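Local coordinates for putative sensory box/GGDEF family protein (Vibrio parahaemolyticus, PDB 3LID), which probably makes cyclic di-GMP from two molecules of GTP, the piece here being its extracellular PDC-fold sensor domain, at residues Q36-S41 / Q76-K80; L44-L50 / I64-W69. All coordinates share one frame. Residue numbers count along the deposited sequence, not the author numbering.

Contact 1 (Q36-S41 / Q76-K80); sequences QIETIS and QKLYK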
loop_
_atom_site.group_PDB
_atom_site.type_symbol
_atom_site.label_atom_id
_atom_site.label_comp_id
_atom_site.label_asym_id
_atom_site.label_seq_id
_atom_site.Cartn_x
_atom_site.Cartn_y
_atom_site.Cartn_z
ATOM N N GLN A 36 12.510 3.169 -0.191
ATOM C CA GLN A 36 12.290 4.641 -0.167
ATOM C C GLN A 36 11.483 4.958 1.159
ATOM O O GLN A 36 11.736 5.920 1.877
ATOM C CB GLN A 36 11.444 5.028 -1.381
ATOM C CG GLN A 36 11.155 6.447 -1.588
ATOM C CD GLN A 36 10.312 6.719 -2.892
ATOM O OE1 GLN A 36 10.398 5.976 -3.900
ATOM N NE2 GLN A 36 9.511 7.780 -2.863
ATOM N N ILE A 37 10.477 4.118 1.435
ATOM C CA ILE A 37 9.672 4.304 2.656
ATOM C C ILE A 37 10.564 4.086 3.939
ATOM O O ILE A 37 10.495 4.885 4.927
ATOM C CB ILE A 37 8.576 3.265 2.692
ATOM C CG1 ILE A 37 7.455 3.653 1.696
ATOM C CG2 ILE A 37 7.938 3.288 4.137
ATOM C CD1 ILE A 37 6.517 2.423 1.513
ATOM N N GLU A 38 11.372 3.056 3.938
ATOM C CA GLU A 38 12.301 2.847 5.082
ATOM C C GLU A 38 13.225 4.011 5.319
ATOM O O GLU A 38 13.407 4.419 6.461
ATOM C CB GLU A 38 13.075 1.556 4.944
ATOM C CG GLU A 38 12.125 0.315 4.957
ATOM C CD GLU A 38 12.834 -0.977 4.578
ATOM O OE1 GLU A 38 13.872 -0.943 3.869
ATOM O OE2 GLU A 38 12.290 -2.066 4.937
ATOM N N THR A 39 13.779 4.566 4.252
ATOM C CA THR A 39 14.690 5.678 4.408
ATOM C C THR A 39 14.017 6.930 4.924
ATOM O O THR A 39 14.566 7.644 5.859
ATOM C CB THR A 39 15.427 5.937 3.076
ATOM O OG1 THR A 39 16.051 4.691 2.678
ATOM C CG2 THR A 39 16.449 7.087 3.272
ATOM N N ILE A 40 12.879 7.271 4.321
ATOM C CA ILE A 40 12.200 8.510 4.643
ATOM C C ILE A 40 11.641 8.339 6.072
ATOM O O ILE A 40 11.629 9.343 6.845
ATOM C CB ILE A 40 11.072 8.777 3.627
ATOM C CG1 ILE A 40 11.617 9.258 2.309
ATOM C CG2 ILE A 40 10.098 9.842 4.111
ATOM C CD1 ILE A 40 12.275 10.705 2.390
ATOM N N SER A 41 11.153 7.148 6.425
ATOM C CA SER A 41 10.541 7.022 7.811
ATOM C C SER A 41 11.643 7.275 8.856
ATOM O O SER A 41 11.402 7.963 9.911
ATOM C CB SER A 41 9.999 5.615 8.028
ATOM O OG SER A 41 8.945 5.454 7.092
ATOM N N GLN A 76 7.076 13.220 -1.776
ATOM C CA GLN A 76 7.060 11.751 -1.812
ATOM C C GLN A 76 5.784 11.142 -2.442
ATOM O O GLN A 76 5.861 10.018 -2.935
ATOM C CB GLN A 76 7.266 11.188 -0.388
ATOM C CG GLN A 76 8.678 11.430 0.103
ATOM C CD GLN A 76 9.684 10.614 -0.717
ATOM O OE1 GLN A 76 10.509 11.173 -1.475
ATOM N NE2 GLN A 76 9.562 9.356 -0.653
ATOM N N LYS A 77 4.646 11.822 -2.281
ATOM C CA LYS A 77 3.308 11.534 -2.874
ATOM C C LYS A 77 2.605 10.275 -2.294
ATOM O O LYS A 77 1.369 10.214 -2.349
ATOM C CB LYS A 77 3.340 11.424 -4.413
ATOM C CG LYS A 77 3.969 12.695 -4.976
ATOM C CD LYS A 77 4.035 12.536 -6.510
ATOM C CE LYS A 77 4.949 13.565 -7.081
ATOM N NZ LYS A 77 4.246 14.821 -7.138
ATOM N N LEU A 78 3.367 9.319 -1.758
ATOM C CA LEU A 78 2.767 8.067 -1.375
ATOM C C LEU A 78 2.222 8.039 0.063
ATOM O O LEU A 78 1.642 7.018 0.468
ATOM C CB LEU A 78 3.750 6.872 -1.545
ATOM C CG LEU A 78 5.112 7.033 -0.837
ATOM C CD1 LEU A 78 4.930 6.543 0.529
ATOM C CD2 LEU A 78 6.208 6.138 -1.544
ATOM N N TYR A 79 2.414 9.127 0.786
ATOM C CA TYR A 79 1.791 9.239 2.154
ATOM C C TYR A 79 0.496 10.015 2.113
ATOM O O TYR A 79 0.488 11.160 1.669
ATOM C CB TYR A 79 2.744 9.894 3.161
ATOM C CG TYR A 79 4.053 9.187 3.235
ATOM C CD1 TYR A 79 4.159 7.973 3.892
ATOM C CD2 TYR A 79 5.205 9.709 2.578
ATOM C CE1 TYR A 79 5.365 7.282 3.954
ATOM C CE2 TYR A 79 6.415 9.023 2.656
ATOM C CZ TYR A 79 6.468 7.791 3.284
ATOM O OH TYR A 79 7.659 7.101 3.346
ATOM N N LYS A 80 -0.597 9.360 2.502
ATOM C CA LYS A 80 -1.889 10.000 2.573
ATOM C C LYS A 80 -2.003 10.845 3.890
ATOM O O LYS A 80 -2.661 11.862 3.915
ATOM C CB LYS A 80 -2.954 8.921 2.486
ATOM C CG LYS A 80 -4.331 9.557 2.376
ATOM C CD LYS A 80 -5.267 8.633 1.605
ATOM C CE LYS A 80 -6.595 9.296 1.370
ATOM N NZ LYS A 80 -7.312 9.425 2.673
HETATM O O HOH W 1 9.109 7.383 1.175
#
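In this PDC-fold sensor domain of the Cache clan, the long N-terminal helix 9-45 packs here against the turn where helix 59-76 gives way to strand 79-86 of the antiparallel sheet. Q76, the last residue of that helix, and Q36 bring their side-chain amides together; as modelled, Q36 NE2 and Q76 NE2 lie 2.7 Å apart, so at least one amide is probably turned over, and a hydrogen bond is possible once it is turned back. I40 packs against the Q76 side chain. K77, with positive phi, then turns the chain out of the helix, so that L78 faces helix 9-45 and sets its CD1 4.0 Å from I37 CG1. Y79 extends its ring towards helix 9-45: its OH comes within 3.5 Å of I37 CA, and its CE2 lies 4.0 Å from I40 CG2. I37 and Y79 both continue onto V172 of strand 163-173, which joins the contact to the sheet. One water completes it, hydrogen-bonded to Y79 OH at 2.6 Å and donating a weak bond to Q36 O at 3.1 Å.

Contact 2 (L44-L50 / I64-W69); sequences LGHSQSL and ILENMW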
loop_
_atom_site.group_PDB
_atom_site.type_symbol
_atom_site.label_atom_id
_atom_site.label_comp_id
_atom_site.label_asym_id
_atom_site.label_seq_id
_atom_site.Cartn_x
_atom_site.Cartn_y
_atom_site.Cartn_z
ATOM N N LEU A 44 12.317 10.980 8.982
ATOM C CA LEU A 44 11.327 11.799 9.699
ATOM C C LEU A 44 11.376 11.555 11.235
ATOM O O LEU A 44 11.126 12.453 12.027
ATOM C CB LEU A 44 9.926 11.412 9.230
ATOM C CG LEU A 44 9.648 11.902 7.774
ATOM C CD1 LEU A 44 8.354 11.221 7.261
ATOM C CD2 LEU A 44 9.506 13.394 7.743
ATOM N N GLY A 45 11.732 10.357 11.611
ATOM C CA GLY A 45 11.712 10.009 13.015
ATOM C C GLY A 45 12.903 10.638 13.715
ATOM O O GLY A 45 12.861 10.807 14.928
ATOM N N HIS A 46 13.936 10.979 12.984
ATOM C CA HIS A 46 15.154 11.582 13.561
ATOM C C HIS A 46 15.343 13.046 13.155
ATOM O O HIS A 46 16.481 13.561 13.128
ATOM C CB HIS A 46 16.385 10.703 13.235
ATOM C CG HIS A 46 16.404 9.405 13.975
ATOM N ND1 HIS A 46 15.932 8.210 13.445
ATOM C CD2 HIS A 46 16.784 9.126 15.250
ATOM C CE1 HIS A 46 16.040 7.258 14.357
ATOM N NE2 HIS A 46 16.570 7.785 15.447
ATOM N N SER A 47 14.271 13.765 12.888
ATOM C CA SER A 47 14.415 15.033 12.264
ATOM C C SER A 47 14.495 16.119 13.329
ATOM O O SER A 47 13.920 16.027 14.435
ATOM C CB SER A 47 13.273 15.319 11.303
ATOM O OG SER A 47 12.168 15.804 11.948
ATOM N N GLN A 48 15.265 17.104 12.987
ATOM C CA GLN A 48 15.433 18.260 13.879
ATOM C C GLN A 48 14.094 18.990 14.147
ATOM O O GLN A 48 13.812 19.416 15.292
ATOM C CB GLN A 48 16.398 19.251 13.213
ATOM C CG GLN A 48 16.781 20.430 14.137
ATOM C CD GLN A 48 17.646 19.947 15.258
ATOM O OE1 GLN A 48 18.697 19.326 15.025
ATOM N NE2 GLN A 48 17.226 20.213 16.496
ATOM N N SER A 49 13.275 19.142 13.116
ATOM C CA SER A 49 12.014 19.864 13.261
ATOM C C SER A 49 11.095 19.104 14.213
ATOM O O SER A 49 10.362 19.690 14.984
ATOM C CB SER A 49 11.351 20.151 11.893
ATOM O OG SER A 49 11.222 18.987 11.071
ATOM N N LEU A 50 11.102 17.768 14.139
ATOM C CA LEU A 50 10.224 17.048 15.054
ATOM C C LEU A 50 10.804 17.163 16.494
ATOM O O LEU A 50 10.053 17.413 17.465
ATOM C CB LEU A 50 10.092 15.564 14.656
ATOM C CG LEU A 50 9.364 14.637 15.609
ATOM C CD1 LEU A 50 7.907 15.075 15.768
ATOM C CD2 LEU A 50 9.471 13.155 15.077
ATOM N N ILE A 64 6.510 25.050 11.931
ATOM C CA ILE A 64 7.680 24.637 11.209
ATOM C C ILE A 64 7.582 23.128 10.868
ATOM O O ILE A 64 7.886 22.723 9.714
ATOM C CB ILE A 64 8.932 24.932 12.029
ATOM C CG1 ILE A 64 9.090 26.473 12.011
ATOM C CG2 ILE A 64 10.177 24.259 11.488
ATOM C CD1 ILE A 64 10.109 26.931 13.107
ATOM N N LEU A 65 7.170 22.329 11.859
ATOM C CA LEU A 65 7.048 20.870 11.659
ATOM C C LEU A 65 5.983 20.598 10.573
ATOM O O LEU A 65 6.227 19.826 9.649
ATOM C CB LEU A 65 6.612 20.189 12.953
ATOM C CG LEU A 65 6.420 18.683 12.844
ATOM C CD1 LEU A 65 7.737 18.021 12.403
ATOM C CD2 LEU A 65 6.034 18.143 14.264
ATOM N N GLU A 66 4.821 21.250 10.674
ATOM C CA GLU A 66 3.728 21.027 9.737
ATOM C C GLU A 66 4.179 21.394 8.298
ATOM O O GLU A 66 3.906 20.664 7.343
ATOM C CB GLU A 66 2.570 21.909 10.061
ATOM C CG GLU A 66 1.753 21.352 11.295
ATOM C CD GLU A 66 0.643 22.288 11.783
ATOM O OE1 GLU A 66 0.696 23.508 11.490
ATOM O OE2 GLU A 66 -0.282 21.744 12.416
ATOM N N ASN A 67 4.880 22.511 8.166
ATOM C CA ASN A 67 5.355 22.933 6.833
ATOM C C ASN A 67 6.331 21.923 6.276
ATOM O O ASN A 67 6.305 21.647 5.066
ATOM C CB ASN A 67 5.979 24.349 6.917
ATOM C CG ASN A 67 4.905 25.402 7.131
ATOM O OD1 ASN A 67 3.753 25.104 6.979
ATOM N ND2 ASN A 67 5.278 26.605 7.546
ATOM N N MET A 68 7.213 21.382 7.137
ATOM C CA MET A 68 8.159 20.395 6.688
ATOM C C MET A 68 7.429 19.125 6.230
ATOM O O MET A 68 7.695 18.583 5.102
ATOM C CB MET A 68 9.131 20.073 7.833
ATOM C CG MET A 68 10.338 19.231 7.467
ATOM S SD MET A 68 10.109 17.463 7.558
ATOM C CE MET A 68 10.207 17.084 9.378
ATOM N N TRP A 69 6.519 18.618 7.074
ATOM C CA TRP A 69 5.811 17.393 6.695
ATOM C C TRP A 69 4.966 17.610 5.431
ATOM O O TRP A 69 4.836 16.686 4.649
ATOM C CB TRP A 69 4.934 16.941 7.861
ATOM C CG TRP A 69 5.724 16.274 8.900
ATOM C CD1 TRP A 69 7.099 16.136 8.977
ATOM C CD2 TRP A 69 5.207 15.666 10.099
ATOM N NE1 TRP A 69 7.434 15.433 10.115
ATOM C CE2 TRP A 69 6.289 15.102 10.780
ATOM C CE3 TRP A 69 3.921 15.485 10.589
ATOM C CZ2 TRP A 69 6.141 14.423 12.010
ATOM C CZ3 TRP A 69 3.736 14.777 11.778
ATOM C CH2 TRP A 69 4.859 14.269 12.478
HETATM O O HOH W 2 10.067 14.594 11.268
#
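One and a half turns of helix 59-76 fit into the hollow left where helix 9-45 ends and helix 48-55 starts, the helices lying against the antiparallel sheet of the PDC fold. M68 is the most prominent bump. In the conformer described, one of two deposited, its CE enters the notch between L44 and the two serines, 4.1 Å from L44 CD2 and 3.5 Å from S47 OG, but 2.7 Å from S49 OG, too close for a comfortable contact. Beside it, L65 CD1 lies 3.8 Å from L50 CA and 3.9 Å from S49 OG; the S49 and L65 CA atoms, 5.3 Å apart, mark the closest backbone approach. The W69 indole spans the gap between two leucines, its CD1 3.9 Å from L44 CD2 and its CZ2 4.2 Å from L50 CD1; beyond, it meets F84 and V93 of the sheet. S47 N-caps helix 48-55. A water accepts from W69 NE1, donates to L44 O and hydrogen-bonds S47 OG. With no direct hydrogen bond between the segments, cohesion comes from apolar fit, and this water links their polar groups.

In the fold
Contact 2 is nested inside the loop that contact 1 closes, and both join helix 9-45 to helix 59-76 or the chain just after it. Their centres lie about 14 Å apart, on the same side of the chain's centre. Contact 1 is the more central, its centre about 11 Å from that of the chain against about 23 Å, yet each is only partly buried; in both, buried side chains touch strand 163-173. Contact 1 pairs a single helix with a helix-to-strand turn and mixes amides and a tyrosine hydroxyl with aliphatic groups; contact 2 matches a helix-to-helix break with a helix face and is mainly apolar. In both, a water joins the polar atom of an aromatic side chain to a main-chain carbonyl.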